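Local coordinates for YesW protein (Bacillus subtilis, PDB 2ZUX) that cleaves the rhamnogalacturonan backbone of plant cell-wall pectin by endo-type elimination, with calcium or manganese needed for activity, at residues A[36-42]-A[65-71]; A[95-99]-A[131-135]; A[279-284]-A[295-300]; A[363-367]-A[414-418]. One frame throughout, in Å; residues are numbered along the deposited sequence.

Contact 1: A[36-42]-A[65-71]; sequences LFNVYRD and STYTVRA
The side chains of R70 and Y40 cross at about a right angle, yet their flat ends stack. From R70 CB, at the edge of van der Waals range of Y40 CE2, the chain runs out extended; CG approaches CE2, and R70 CD comes within 3.6 Å of Y40 CE2. NE follows over the same atom, R70 CZ stands 3.4 Å from Y40 CZ, NH2 reaches over CE1, and R70 NH1 lies 3.1 Å from Y40 OH at an angle too poor for a hydrogen bond. The guanidinium lies flat on one ring face, planes 13° apart, in a cation-pi stack with R70 CZ 3.7 Å from the ring centroid. E77 holds both tips, in a salt bridge with R70 NH1 and as acceptor of a hydrogen bond from Y40 OH.

Strands 36-41 and 66-71 run antiparallel in the N-terminal beta domain, N38 N reaching R70 O at 2.8 Å. The other face is largely apolar: F37 CD1 packs on V69 CG1 at 3.6 Å, and R41 CG makes a CH-pi contact over the Y67 ring, while R41 and Y67 both reach D58. Where strand 36-41 ends, D42 OD1 takes T66 OG1 at 2.6 Å and D42 OD2 its backbone N, both from above the carboxylate plane. Hydrogen bonds thus set the register, whereas the arginine's charge is spread over an aromatic face and probably balanced by the glutamate beside it.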
loop_
_atom_site.group_PDB
_atom_site.type_symbol
_atom_site.label_atom_id
_atom_site.label_comp_id
_atom_site.label_asym_id
_atom_site.label_seq_id
_atom_site.Cartn_x
_atom_site.Cartn_y
_atom_site.Cartn_z
ATOM N N LEU A 36 2.664 20.456 -22.013
ATOM C CA LEU A 36 2.047 21.505 -21.217
ATOM C C LEU A 36 0.540 21.296 -21.216
ATOM O O LEU A 36 0.044 20.376 -21.870
ATOM C CB LEU A 36 2.394 22.884 -21.781
ATOM C CG LEU A 36 3.857 23.335 -21.828
ATOM C CD1 LEU A 36 3.936 24.748 -22.386
ATOM C CD2 LEU A 36 4.485 23.272 -20.458
ATOM N N PHE A 37 -0.181 22.142 -20.481
ATOM C CA PHE A 37 -1.624 21.969 -20.313
ATOM C C PHE A 37 -2.424 23.258 -20.418
ATOM O O PHE A 37 -1.987 24.319 -19.964
ATOM C CB PHE A 37 -1.931 21.299 -18.972
ATOM C CG PHE A 37 -1.317 19.942 -18.827
ATOM C CD1 PHE A 37 -1.932 18.830 -19.389
ATOM C CD2 PHE A 37 -0.110 19.777 -18.153
ATOM C CE1 PHE A 37 -1.370 17.567 -19.271
ATOM C CE2 PHE A 37 0.465 18.515 -18.032
ATOM C CZ PHE A 37 -0.167 17.410 -18.595
ATOM N N ASN A 38 -3.611 23.143 -21.006
ATOM C CA ASN A 38 -4.611 24.200 -20.935
ATOM C C ASN A 38 -5.773 23.775 -20.045
ATOM O O ASN A 38 -6.216 22.625 -20.101
ATOM C CB ASN A 38 -5.111 24.581 -22.330
ATOM C CG ASN A 38 -4.078 25.361 -23.130
ATOM O OD1 ASN A 38 -3.286 26.117 -22.568
ATOM N ND2 ASN A 38 -4.083 25.178 -24.450
ATOM N N VAL A 39 -6.245 24.711 -19.224
ATOM C CA VAL A 39 -7.337 24.456 -18.287
ATOM C C VAL A 39 -8.616 25.141 -18.778
ATOM O O VAL A 39 -8.608 26.338 -19.090
ATOM C CB VAL A 39 -6.981 24.939 -16.859
ATOM C CG1 VAL A 39 -8.059 24.527 -15.861
ATOM C CG2 VAL A 39 -5.627 24.384 -16.426
ATOM N N TYR A 40 -9.703 24.376 -18.837
ATOM C CA TYR A 40 -10.991 24.881 -19.315
ATOM C C TYR A 40 -12.074 24.766 -18.257
ATOM O O TYR A 40 -12.260 23.704 -17.657
ATOM C CB TYR A 40 -11.431 24.120 -20.562
ATOM C CG TYR A 40 -10.584 24.386 -21.781
ATOM C CD1 TYR A 40 -11.030 25.241 -22.787
ATOM C CD2 TYR A 40 -9.337 23.778 -21.935
ATOM C CE1 TYR A 40 -10.252 25.490 -23.915
ATOM C CE2 TYR A 40 -8.555 24.023 -23.052
ATOM C CZ TYR A 40 -9.017 24.879 -24.037
ATOM O OH TYR A 40 -8.243 25.118 -25.150
ATOM N N ARG A 41 -12.785 25.867 -18.034
ATOM C CA ARG A 41 -13.990 25.845 -17.214
ATOM C C ARG A 41 -15.212 25.941 -18.124
ATOM O O ARG A 41 -15.449 26.984 -18.747
ATOM C CB ARG A 41 -13.990 26.980 -16.188
ATOM C CG ARG A 41 -15.145 26.883 -15.187
ATOM C CD ARG A 41 -15.241 28.095 -14.283
ATOM N NE ARG A 41 -15.644 29.293 -15.015
ATOM C CZ ARG A 41 -14.935 30.416 -15.086
ATOM N NH1 ARG A 41 -13.773 30.528 -14.458
ATOM N NH2 ARG A 41 -15.400 31.443 -15.785
ATOM N N ASP A 42 -15.961 24.840 -18.204
ATOM C CA ASP A 42 -17.163 24.733 -19.037
ATOM C C ASP A 42 -16.916 25.153 -20.491
ATOM O O ASP A 42 -17.711 25.890 -21.088
ATOM C CB ASP A 42 -18.334 25.502 -18.404
ATOM C CG ASP A 42 -18.826 24.851 -17.121
ATOM O OD1 ASP A 42 -19.430 23.761 -17.200
ATOM O OD2 ASP A 42 -18.612 25.429 -16.038
ATOM N N SER A 65 -19.538 24.731 -11.518
ATOM C CA SER A 65 -18.611 24.667 -12.655
ATOM C C SER A 65 -18.137 23.245 -12.964
ATOM O O SER A 65 -18.096 22.388 -12.079
ATOM C CB SER A 65 -17.401 25.571 -12.406
ATOM O OG SER A 65 -17.791 26.919 -12.202
ATOM N N THR A 66 -17.801 22.992 -14.226
ATOM C CA THR A 66 -17.141 21.743 -14.608
ATOM C C THR A 66 -15.845 22.067 -15.338
ATOM O O THR A 66 -15.735 23.101 -16.011
ATOM C CB THR A 66 -18.023 20.815 -15.481
ATOM O OG1 THR A 66 -18.264 21.427 -16.750
ATOM C CG2 THR A 66 -19.358 20.508 -14.802
ATOM N N TYR A 67 -14.866 21.182 -15.197
ATOM C CA TYR A 67 -13.534 21.419 -15.736
ATOM C C TYR A 67 -13.064 20.305 -16.647
ATOM O O TYR A 67 -13.440 19.144 -16.479
ATOM C CB TYR A 67 -12.535 21.608 -14.588
ATOM C CG TYR A 67 -12.781 22.866 -13.794
ATOM C CD1 TYR A 67 -12.095 24.042 -14.089
ATOM C CD2 TYR A 67 -13.722 22.888 -12.762
ATOM C CE1 TYR A 67 -12.330 25.205 -13.372
ATOM C CE2 TYR A 67 -13.966 24.039 -12.042
ATOM C CZ TYR A 67 -13.269 25.195 -12.352
ATOM O OH TYR A 67 -13.509 26.335 -11.635
ATOM N N THR A 68 -12.252 20.686 -17.631
ATOM C CA THR A 68 -11.494 19.753 -18.446
ATOM C C THR A 68 -10.091 20.319 -18.584
ATOM O O THR A 68 -9.865 21.513 -18.366
ATOM C CB THR A 68 -12.104 19.550 -19.852
ATOM O OG1 THR A 68 -12.276 20.822 -20.491
ATOM C CG2 THR A 68 -13.447 18.821 -19.774
ATOM N N VAL A 69 -9.154 19.443 -18.919
ATOM C CA VAL A 69 -7.797 19.841 -19.243
ATOM C C VAL A 69 -7.441 19.270 -20.611
ATOM O O VAL A 69 -7.903 18.189 -20.978
ATOM C CB VAL A 69 -6.801 19.393 -18.138
ATOM C CG1 VAL A 69 -5.362 19.371 -18.648
ATOM C CG2 VAL A 69 -6.929 20.303 -16.920
ATOM N N ARG A 70 -6.648 20.018 -21.374
ATOM C CA ARG A 70 -6.140 19.544 -22.654
ATOM C C ARG A 70 -4.624 19.625 -22.631
ATOM O O ARG A 70 -4.064 20.685 -22.333
ATOM C CB ARG A 70 -6.696 20.381 -23.814
ATOM C CG ARG A 70 -8.217 20.375 -23.913
ATOM C CD ARG A 70 -8.706 21.104 -25.159
ATOM N NE ARG A 70 -10.093 21.537 -25.002
ATOM C CZ ARG A 70 -10.693 22.465 -25.745
ATOM N NH1 ARG A 70 -10.036 23.081 -26.721
ATOM N NH2 ARG A 70 -11.962 22.777 -25.507
ATOM N N ALA A 71 -3.968 18.505 -22.923
ATOM C CA ALA A 71 -2.518 18.486 -23.074
ATOM C C ALA A 71 -2.125 19.212 -24.356
ATOM O O ALA A 71 -2.878 19.220 -25.336
ATOM C CB ALA A 71 -1.994 17.054 -23.093
HETATM O O HOH W 1 -14.412 22.562 -19.710
HETATM O O HOH W 2 -18.536 27.672 -14.827
#

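Contact 2: A[95-99]-A[131-135]. With RAM (alpha-L-rhamnopyranose), chain N.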
loop_
_atom_site.group_PDB
_atom_site.type_symbol
_atom_site.label_atom_id
_atom_site.label_comp_id
_atom_site.label_asym_id
_atom_site.label_seq_id
_atom_site.Cartn_x
_atom_site.Cartn_y
_atom_site.Cartn_z
ATOM N N PRO A 95 -20.244 6.496 -0.225
ATOM C CA PRO A 95 -21.126 5.811 0.719
ATOM C C PRO A 95 -20.873 4.308 0.689
ATOM O O PRO A 95 -20.609 3.743 -0.374
ATOM C CB PRO A 95 -22.529 6.123 0.188
ATOM C CG PRO A 95 -22.332 6.455 -1.251
ATOM C CD PRO A 95 -20.997 7.137 -1.319
ATOM N N LEU A 96 -20.961 3.684 1.859
ATOM C CA LEU A 96 -20.713 2.251 1.992
ATOM C C LEU A 96 -21.993 1.496 2.301
ATOM O O LEU A 96 -22.941 2.055 2.859
ATOM C CB LEU A 96 -19.684 1.985 3.098
ATOM C CG LEU A 96 -18.298 2.614 2.895
ATOM C CD1 LEU A 96 -17.417 2.383 4.106
ATOM C CD2 LEU A 96 -17.638 2.059 1.639
ATOM N N ASP A 97 -22.008 0.223 1.933
ATOM C CA ASP A 97 -23.068 -0.687 2.355
ATOM C C ASP A 97 -22.546 -1.425 3.581
ATOM O O ASP A 97 -21.892 -2.463 3.469
ATOM C CB ASP A 97 -23.443 -1.656 1.230
ATOM C CG ASP A 97 -24.465 -2.697 1.668
ATOM O OD1 ASP A 97 -25.248 -2.421 2.605
ATOM O OD2 ASP A 97 -24.486 -3.793 1.072
ATOM N N LYS A 98 -22.805 -0.868 4.753
ATOM C CA LYS A 98 -22.257 -1.421 5.978
ATOM C C LYS A 98 -22.907 -2.768 6.272
ATOM O O LYS A 98 -24.138 -2.865 6.348
ATOM C CB LYS A 98 -22.446 -0.439 7.140
ATOM C CG LYS A 98 -21.736 -0.832 8.429
ATOM C CD LYS A 98 -21.881 0.266 9.467
ATOM C CE LYS A 98 -21.255 -0.125 10.783
ATOM N NZ LYS A 98 -21.526 0.913 11.811
ATOM N N PRO A 99 -22.086 -3.823 6.419
ATOM C CA PRO A 99 -22.634 -5.152 6.672
ATOM C C PRO A 99 -23.245 -5.224 8.050
ATOM O O PRO A 99 -22.740 -4.603 8.987
ATOM C CB PRO A 99 -21.412 -6.073 6.620
ATOM C CG PRO A 99 -20.275 -5.237 6.117
ATOM C CD PRO A 99 -20.614 -3.823 6.356
ATOM N N ILE A 131 -11.080 -1.243 -3.219
ATOM C CA ILE A 131 -11.343 -2.593 -2.735
ATOM C C ILE A 131 -11.169 -2.531 -1.220
ATOM O O ILE A 131 -10.059 -2.275 -0.732
ATOM C CB ILE A 131 -10.379 -3.634 -3.373
ATOM C CG1 ILE A 131 -10.390 -3.550 -4.912
ATOM C CG2 ILE A 131 -10.697 -5.056 -2.889
ATOM C CD1 ILE A 131 -11.747 -3.763 -5.574
ATOM N N LEU A 132 -12.261 -2.741 -0.487
ATOM C CA LEU A 132 -12.299 -2.520 0.949
ATOM C C LEU A 132 -12.491 -3.788 1.755
ATOM O O LEU A 132 -13.383 -4.589 1.460
ATOM C CB LEU A 132 -13.444 -1.560 1.277
ATOM C CG LEU A 132 -13.699 -1.239 2.754
ATOM C CD1 LEU A 132 -12.559 -0.403 3.313
ATOM C CD2 LEU A 132 -15.028 -0.521 2.913
ATOM N N LYS A 133 -11.661 -3.951 2.783
ATOM C CA LYS A 133 -11.823 -5.042 3.736
ATOM C C LYS A 133 -12.616 -4.535 4.930
ATOM O O LYS A 133 -12.285 -3.494 5.505
ATOM C CB LYS A 133 -10.455 -5.576 4.177
ATOM C CG LYS A 133 -10.513 -6.756 5.161
ATOM C CD LYS A 133 -9.112 -7.218 5.588
ATOM C CE LYS A 133 -8.490 -6.232 6.560
ATOM N NZ LYS A 133 -7.068 -6.569 6.899
ATOM N N TRP A 134 -13.665 -5.278 5.287
ATOM C CA TRP A 134 -14.426 -5.027 6.507
ATOM C C TRP A 134 -13.850 -5.870 7.642
ATOM O O TRP A 134 -13.436 -7.024 7.430
ATOM C CB TRP A 134 -15.895 -5.405 6.301
ATOM C CG TRP A 134 -16.619 -4.485 5.374
ATOM C CD1 TRP A 134 -16.826 -4.654 4.038
ATOM C CD2 TRP A 134 -17.230 -3.237 5.727
ATOM N NE1 TRP A 134 -17.547 -3.586 3.531
ATOM C CE2 TRP A 134 -17.792 -2.697 4.546
ATOM C CE3 TRP A 134 -17.353 -2.520 6.924
ATOM C CZ2 TRP A 134 -18.487 -1.473 4.531
ATOM C CZ3 TRP A 134 -18.034 -1.303 6.906
ATOM C CH2 TRP A 134 -18.586 -0.794 5.716
ATOM N N ASP A 135 -13.831 -5.313 8.850
ATOM C CA ASP A 135 -13.293 -6.028 10.004
ATOM C C ASP A 135 -14.374 -6.202 11.057
ATOM O O ASP A 135 -14.982 -5.218 11.494
ATOM C CB ASP A 135 -12.105 -5.276 10.607
ATOM C CG ASP A 135 -11.274 -6.148 11.519
ATOM O OD1 ASP A 135 -10.812 -7.222 11.069
ATOM O OD2 ASP A 135 -11.065 -5.742 12.675
HETATM C C1 RAM N . -9.206 -2.722 16.673
HETATM C C2 RAM N . -9.414 -3.479 15.349
HETATM C C3 RAM N . -10.203 -2.684 14.304
HETATM C C4 RAM N . -9.709 -1.244 14.258
HETATM C C5 RAM N . -9.940 -0.633 15.635
HETATM C C6 RAM N . -9.557 0.837 15.665
HETATM O O1 RAM N . -10.203 -3.089 17.600
HETATM O O2 RAM N . -8.156 -3.853 14.827
HETATM O O3 RAM N . -10.103 -3.296 13.037
HETATM O O4 RAM N . -10.291 -0.470 13.221
HETATM O O5 RAM N . -9.130 -1.304 16.587
#
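P99 CD sits over the centre of the W134 six-membered ring, 3.3 Å from its centroid and 5° off the perpendicular, a close CH-pi contact that carries a pairing in which no hydrogen bond joins the two segments. P99 CG lies over the W134 CD2-CG bond. On the opposite face L132 CD2 stands 3.7 Å above the W134 indole plane near its rim. With W134 CG anti to its carbonyl carbon (chi1 -70°), the indole reaches from strand 129-136 to the 95-99 loop. L96 completes the surround: L96 CD1 lies 3.7 Å from W134 CH2, and L96 CD2 meets L132 CD2 at 3.9 Å. K98 passes the same end of the indole, with K98 CA 3.7 Å from W134 CH2, before its amine leaves for D521 O.

The indole N-H is used by D154 of the adjacent strand 152-156. An alanine in place of W134 would probably leave P99 and L96 facing a gap and D154 without this donor. Next along the strand, in this beta-propeller domain, D135 OD2 accepts a hydrogen bond from O3 of a bound rhamnose at 2.7 Å; N115 also hydrogen-bonds the sugar, and D135 is part of the substrate-binding site. A single strand thus joins two chemistries, apolar packing against the 95-99 loop and a carboxylate that recognises a sugar hydroxyl.

Contact 3: A[279-284]-A[295-300]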
loop_
_atom_site.group_PDB
_atom_site.type_symbol
_atom_site.label_atom_id
_atom_site.label_comp_id
_atom_site.label_asym_id
_atom_site.label_seq_id
_atom_site.Cartn_x
_atom_site.Cartn_y
_atom_site.Cartn_z
ATOM N N ARG A 279 6.317 -7.898 -16.472
ATOM C CA ARG A 279 4.931 -8.143 -16.090
ATOM C C ARG A 279 4.826 -8.571 -14.634
ATOM O O ARG A 279 5.781 -9.113 -14.086
ATOM C CB ARG A 279 4.315 -9.202 -16.997
ATOM C CG ARG A 279 4.116 -8.714 -18.427
ATOM C CD ARG A 279 3.740 -9.869 -19.341
ATOM N NE ARG A 279 2.360 -10.300 -19.134
ATOM C CZ ARG A 279 1.742 -11.238 -19.853
ATOM N NH1 ARG A 279 2.389 -11.867 -20.829
ATOM N NH2 ARG A 279 0.479 -11.552 -19.597
ATOM N N PRO A 280 3.667 -8.302 -14.001
ATOM C CA PRO A 280 3.510 -8.621 -12.579
ATOM C C PRO A 280 3.380 -10.110 -12.295
ATOM O O PRO A 280 2.817 -10.858 -13.107
ATOM C CB PRO A 280 2.208 -7.910 -12.210
ATOM C CG PRO A 280 1.426 -7.876 -13.496
ATOM C CD PRO A 280 2.472 -7.636 -14.552
ATOM N N SER A 281 3.885 -10.501 -11.126
ATOM C CA SER A 281 3.658 -11.810 -10.529
ATOM C C SER A 281 3.097 -11.608 -9.129
ATOM O O SER A 281 3.217 -10.522 -8.554
ATOM C CB SER A 281 4.958 -12.609 -10.427
ATOM O OG SER A 281 5.545 -12.834 -11.705
ATOM N N LEU A 282 2.501 -12.665 -8.593
ATOM C CA LEU A 282 1.873 -12.642 -7.278
ATOM C C LEU A 282 2.745 -13.401 -6.288
ATOM O O LEU A 282 3.152 -14.527 -6.565
ATOM C CB LEU A 282 0.510 -13.329 -7.387
ATOM C CG LEU A 282 -0.290 -13.541 -6.105
ATOM C CD1 LEU A 282 -0.769 -12.191 -5.587
ATOM C CD2 LEU A 282 -1.462 -14.476 -6.389
ATOM N N ILE A 283 3.020 -12.796 -5.132
ATOM C CA ILE A 283 3.804 -13.438 -4.078
ATOM C C ILE A 283 2.895 -13.730 -2.886
ATOM O O ILE A 283 2.200 -12.835 -2.413
ATOM C CB ILE A 283 4.948 -12.519 -3.590
ATOM C CG1 ILE A 283 5.738 -11.951 -4.783
ATOM C CG2 ILE A 283 5.834 -13.248 -2.565
ATOM C CD1 ILE A 283 6.439 -12.997 -5.643
ATOM N N MET A 284 2.887 -14.980 -2.419
ATOM C CA MET A 284 2.213 -15.352 -1.172
ATOM C C MET A 284 3.278 -15.894 -0.234
ATOM O O MET A 284 4.077 -16.756 -0.629
ATOM C CB MET A 284 1.157 -16.437 -1.409
ATOM C CG MET A 284 -0.058 -15.973 -2.185
ATOM S SD MET A 284 -1.166 -14.931 -1.160
ATOM C CE MET A 284 -1.575 -13.730 -2.401
ATOM N N VAL A 295 6.130 -18.184 -2.003
ATOM C CA VAL A 295 5.803 -18.798 -3.288
ATOM C C VAL A 295 5.372 -17.712 -4.259
ATOM O O VAL A 295 4.650 -16.785 -3.882
ATOM C CB VAL A 295 4.690 -19.863 -3.146
ATOM C CG1 VAL A 295 4.341 -20.474 -4.492
ATOM C CG2 VAL A 295 5.117 -20.977 -2.186
ATOM N N ALA A 296 5.838 -17.828 -5.500
ATOM C CA ALA A 296 5.498 -16.913 -6.574
ATOM C C ALA A 296 4.593 -17.588 -7.592
ATOM O O ALA A 296 4.769 -18.774 -7.906
ATOM C CB ALA A 296 6.747 -16.407 -7.244
ATOM N N TYR A 297 3.629 -16.819 -8.089
ATOM C CA TYR A 297 2.671 -17.275 -9.090
ATOM C C TYR A 297 2.528 -16.262 -10.212
ATOM O O TYR A 297 2.720 -15.064 -10.006
ATOM C CB TYR A 297 1.277 -17.427 -8.476
ATOM C CG TYR A 297 1.152 -18.337 -7.280
ATOM C CD1 TYR A 297 0.707 -19.643 -7.433
ATOM C CD2 TYR A 297 1.434 -17.879 -5.990
ATOM C CE1 TYR A 297 0.561 -20.481 -6.337
ATOM C CE2 TYR A 297 1.286 -18.710 -4.888
ATOM C CZ TYR A 297 0.850 -20.011 -5.073
ATOM O OH TYR A 297 0.696 -20.832 -3.981
ATOM N N ASN A 298 2.149 -16.752 -11.391
ATOM C CA ASN A 298 1.617 -15.896 -12.440
ATOM C C ASN A 298 0.144 -16.190 -12.663
ATOM O O ASN A 298 -0.310 -17.320 -12.463
ATOM C CB ASN A 298 2.394 -16.081 -13.751
ATOM C CG ASN A 298 3.652 -15.257 -13.792
ATOM O OD1 ASN A 298 3.778 -14.276 -13.065
ATOM N ND2 ASN A 298 4.592 -15.641 -14.651
ATOM N N PHE A 299 -0.606 -15.160 -13.040
ATOM C CA PHE A 299 -1.944 -15.348 -13.576
ATOM C C PHE A 299 -1.971 -14.693 -14.944
ATOM O O PHE A 299 -1.998 -13.471 -15.064
ATOM C CB PHE A 299 -3.034 -14.775 -12.661
ATOM C CG PHE A 299 -4.413 -14.883 -13.245
ATOM C CD1 PHE A 299 -5.041 -16.125 -13.353
ATOM C CD2 PHE A 299 -5.076 -13.756 -13.716
ATOM C CE1 PHE A 299 -6.313 -16.237 -13.918
ATOM C CE2 PHE A 299 -6.349 -13.863 -14.284
ATOM C CZ PHE A 299 -6.964 -15.106 -14.377
ATOM N N ARG A 300 -1.907 -15.529 -15.977
ATOM C CA ARG A 300 -1.771 -15.074 -17.351
ATOM C C ARG A 300 -2.459 -16.084 -18.246
ATOM O O ARG A 300 -2.474 -17.274 -17.937
ATOM C CB ARG A 300 -0.290 -14.965 -17.734
ATOM C CG ARG A 300 0.485 -13.917 -16.930
ATOM C CD ARG A 300 1.972 -13.922 -17.223
ATOM N NE ARG A 300 2.674 -13.134 -16.209
ATOM C CZ ARG A 300 3.958 -12.794 -16.263
ATOM N NH1 ARG A 300 4.702 -13.142 -17.311
ATOM N NH2 ARG A 300 4.504 -12.090 -15.277
HETATM O O HOH W 3 6.990 -11.414 -13.524
HETATM O O HOH W 4 0.831 -12.692 -13.801
#
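R279 and R300 lay their guanidinium groups nearly parallel, planes 14° apart and centres 4.5 Å apart, offset so that R300 CD lies over one face of R279 and R279 CB over one face of R300. The chains cross obliquely: R300 is extended from CG to NE, whereas R279 bends at chi3 (74°), which turns R279 NH2 over R300 CG at 3.6 Å. The like charges are probably eased by D276, which forms a salt bridge with R300 NH1, and R300 NH2 gives a 3.0 Å hydrogen bond to P280 O, leaving in its own guanidinium plane but arriving from above the carbonyl plane. Water 4 accepts from R300 NE and F299 N.

From the arginine pair onward runs a beta hairpin, strands 281-286 and 293-300, the two middle strands of a four-stranded antiparallel propeller blade. L282 and Y297 form a hydrogen-bonded pair, with Y297 N 2.8 Å from L282 O, and so do M284 and V295. M284 CG meets Y297 CE2 at 4.1 Å, the side chains crossing near a right angle; on the other face I283 CD1 touches A296 CB. A leucine in place of R300 would probably leave D276 without its cationic mate and P280 O without this donor.

Contact 4: A[363-367]-A[414-418]; sequences GDALH and GRGMA. With CA (calcium ion), chain C.
D364 meets G414 both directly and through water. D364 CB touches G414 O at 3.3 Å, and water 5 donates to D364 OD2 and, at 2.6 Å, to G414 O. The carboxylate is shared out: D364 OD1 binds calcium at 2.1 Å, while D364 OD2 stays 3.4 Å from the ion and takes a hydrogen bond from the metal-bound water 6. H326, H362 and E385 complete the metal site, together with water 7. A chi1 of -82° carries the D364 carboxylate to the calcium while its CB stays against G414 O.

Further along, the segments run nearly parallel, 7° apart end to end, with no hydrogen bond between them. A365 CB rests 3.7 Å from G416 N, and H367 CB is as far from A418 CB. The imidazole of H367 lies face-on to the backbone of M417 and A418; its face covers A418 N, 3.8 Å above the plane, a buried N-H with no hydrogen-bonding partner. M417 SD approaches obliquely, and H563 meets the same ring with planes at about 90°.

Strands 366-369 and 416-419 are the first of successive propeller sheets, so the contact joins one sheet to the next. R415, a substrate-binding residue, points away from segment 363-367, and R415 NH1 hydrogen-bonds T452 O. With OD1 on the metal and OD2 on two waters, one of them a calcium ligand, D364 couples the calcium site to the backbone next to a substrate-binding arginine.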
loop_
_atom_site.group_PDB
_atom_site.type_symbol
_atom_site.label_atom_id
_atom_site.label_comp_id
_atom_site.label_asym_id
_atom_site.label_seq_id
_atom_site.Cartn_x
_atom_site.Cartn_y
_atom_site.Cartn_z
ATOM N N GLY A 363 11.002 -7.617 12.826
ATOM C CA GLY A 363 10.600 -6.297 13.281
ATOM C C GLY A 363 9.240 -5.868 12.762
ATOM O O GLY A 363 8.573 -6.607 12.031
ATOM N N ASP A 364 8.845 -4.654 13.126
ATOM C CA ASP A 364 7.470 -4.201 12.924
ATOM C C ASP A 364 7.297 -3.101 11.894
ATOM O O ASP A 364 6.167 -2.801 11.511
ATOM C CB ASP A 364 6.850 -3.737 14.244
ATOM C CG ASP A 364 6.314 -4.875 15.070
ATOM O OD1 ASP A 364 6.913 -5.967 15.031
ATOM O OD2 ASP A 364 5.302 -4.662 15.790
ATOM N N ALA A 365 8.395 -2.490 11.458
ATOM C CA ALA A 365 8.321 -1.431 10.451
ATOM C C ALA A 365 9.507 -1.556 9.510
ATOM O O ALA A 365 10.564 -2.076 9.900
ATOM C CB ALA A 365 8.295 -0.052 11.116
ATOM N N LEU A 366 9.338 -1.054 8.285
ATOM C CA LEU A 366 10.273 -1.314 7.197
ATOM C C LEU A 366 10.101 -0.252 6.131
ATOM O O LEU A 366 8.969 0.069 5.755
ATOM C CB LEU A 366 9.942 -2.672 6.589
ATOM C CG LEU A 366 10.855 -3.270 5.522
ATOM C CD1 LEU A 366 12.231 -3.579 6.102
ATOM C CD2 LEU A 366 10.222 -4.525 4.978
ATOM N N HIS A 367 11.217 0.282 5.638
ATOM C CA HIS A 367 11.215 1.317 4.603
ATOM C C HIS A 367 12.283 1.033 3.560
ATOM O O HIS A 367 13.469 1.021 3.882
ATOM C CB HIS A 367 11.453 2.673 5.255
ATOM C CG HIS A 367 10.328 3.077 6.137
ATOM N ND1 HIS A 367 10.259 2.772 7.480
ATOM C CD2 HIS A 367 9.162 3.679 5.822
ATOM C CE1 HIS A 367 9.104 3.205 7.957
ATOM N NE2 HIS A 367 8.421 3.752 6.969
ATOM N N GLY A 414 9.490 -0.778 18.247
ATOM C CA GLY A 414 8.288 -1.180 17.517
ATOM C C GLY A 414 7.917 -0.332 16.315
ATOM O O GLY A 414 7.077 -0.745 15.518
ATOM N N ARG A 415 8.514 0.852 16.196
ATOM C CA ARG A 415 8.189 1.777 15.120
ATOM C C ARG A 415 9.457 2.400 14.570
ATOM O O ARG A 415 10.409 2.650 15.306
ATOM C CB ARG A 415 7.273 2.897 15.629
ATOM C CG ARG A 415 5.943 2.458 16.209
ATOM C CD ARG A 415 5.035 1.861 15.144
ATOM N NE ARG A 415 3.681 1.742 15.666
ATOM C CZ ARG A 415 2.739 2.667 15.539
ATOM N NH1 ARG A 415 2.976 3.795 14.879
ATOM N NH2 ARG A 415 1.544 2.460 16.083
ATOM N N GLY A 416 9.454 2.668 13.268
ATOM C CA GLY A 416 10.514 3.437 12.630
ATOM C C GLY A 416 9.974 4.092 11.388
ATOM O O GLY A 416 9.102 3.518 10.732
ATOM N N MET A 417 10.486 5.282 11.075
ATOM C CA MET A 417 10.044 6.029 9.902
ATOM C C MET A 417 11.212 6.483 9.046
ATOM O O MET A 417 12.327 6.636 9.537
ATOM C CB MET A 417 9.223 7.244 10.330
ATOM C CG MET A 417 7.731 7.083 10.118
ATOM S SD MET A 417 7.251 7.041 8.381
ATOM C CE MET A 417 7.648 8.723 7.887
ATOM N N ALA A 418 10.934 6.697 7.767
ATOM C CA ALA A 418 11.900 7.262 6.844
ATOM C C ALA A 418 11.176 8.296 6.000
ATOM O O ALA A 418 10.142 7.991 5.392
ATOM C CB ALA A 418 12.485 6.178 5.960
HETATM CA CA CA C . 6.334 -7.861 15.843
HETATM O O HOH W 5 4.929 -1.854 16.601
HETATM O O HOH W 6 4.963 -6.856 17.117
HETATM O O HOH W 7 5.788 -9.643 16.958
#

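Contacts 1 and 3 are antiparallel strand pairings within a sheet; contacts 2 and 4 bridge elements without a direct hydrogen bond. Contact 1 stands apart in the N-terminal beta domain, its centre about 31 Å from the centre of the chain, whereas the other three share the propeller domain, their centres about 15 to 18 Å from that point. Contacts 1, 3 and 4 are mostly buried and contact 2 only partly. In contact 1 a guanidinium stacks on a ring, in contact 3 two guanidinium groups stack on each other. Ligand chemistry enters contacts 2 and 4, through sugar and calcium respectively. Their nearest atoms are about 15 Å apart, and no two contacts touch.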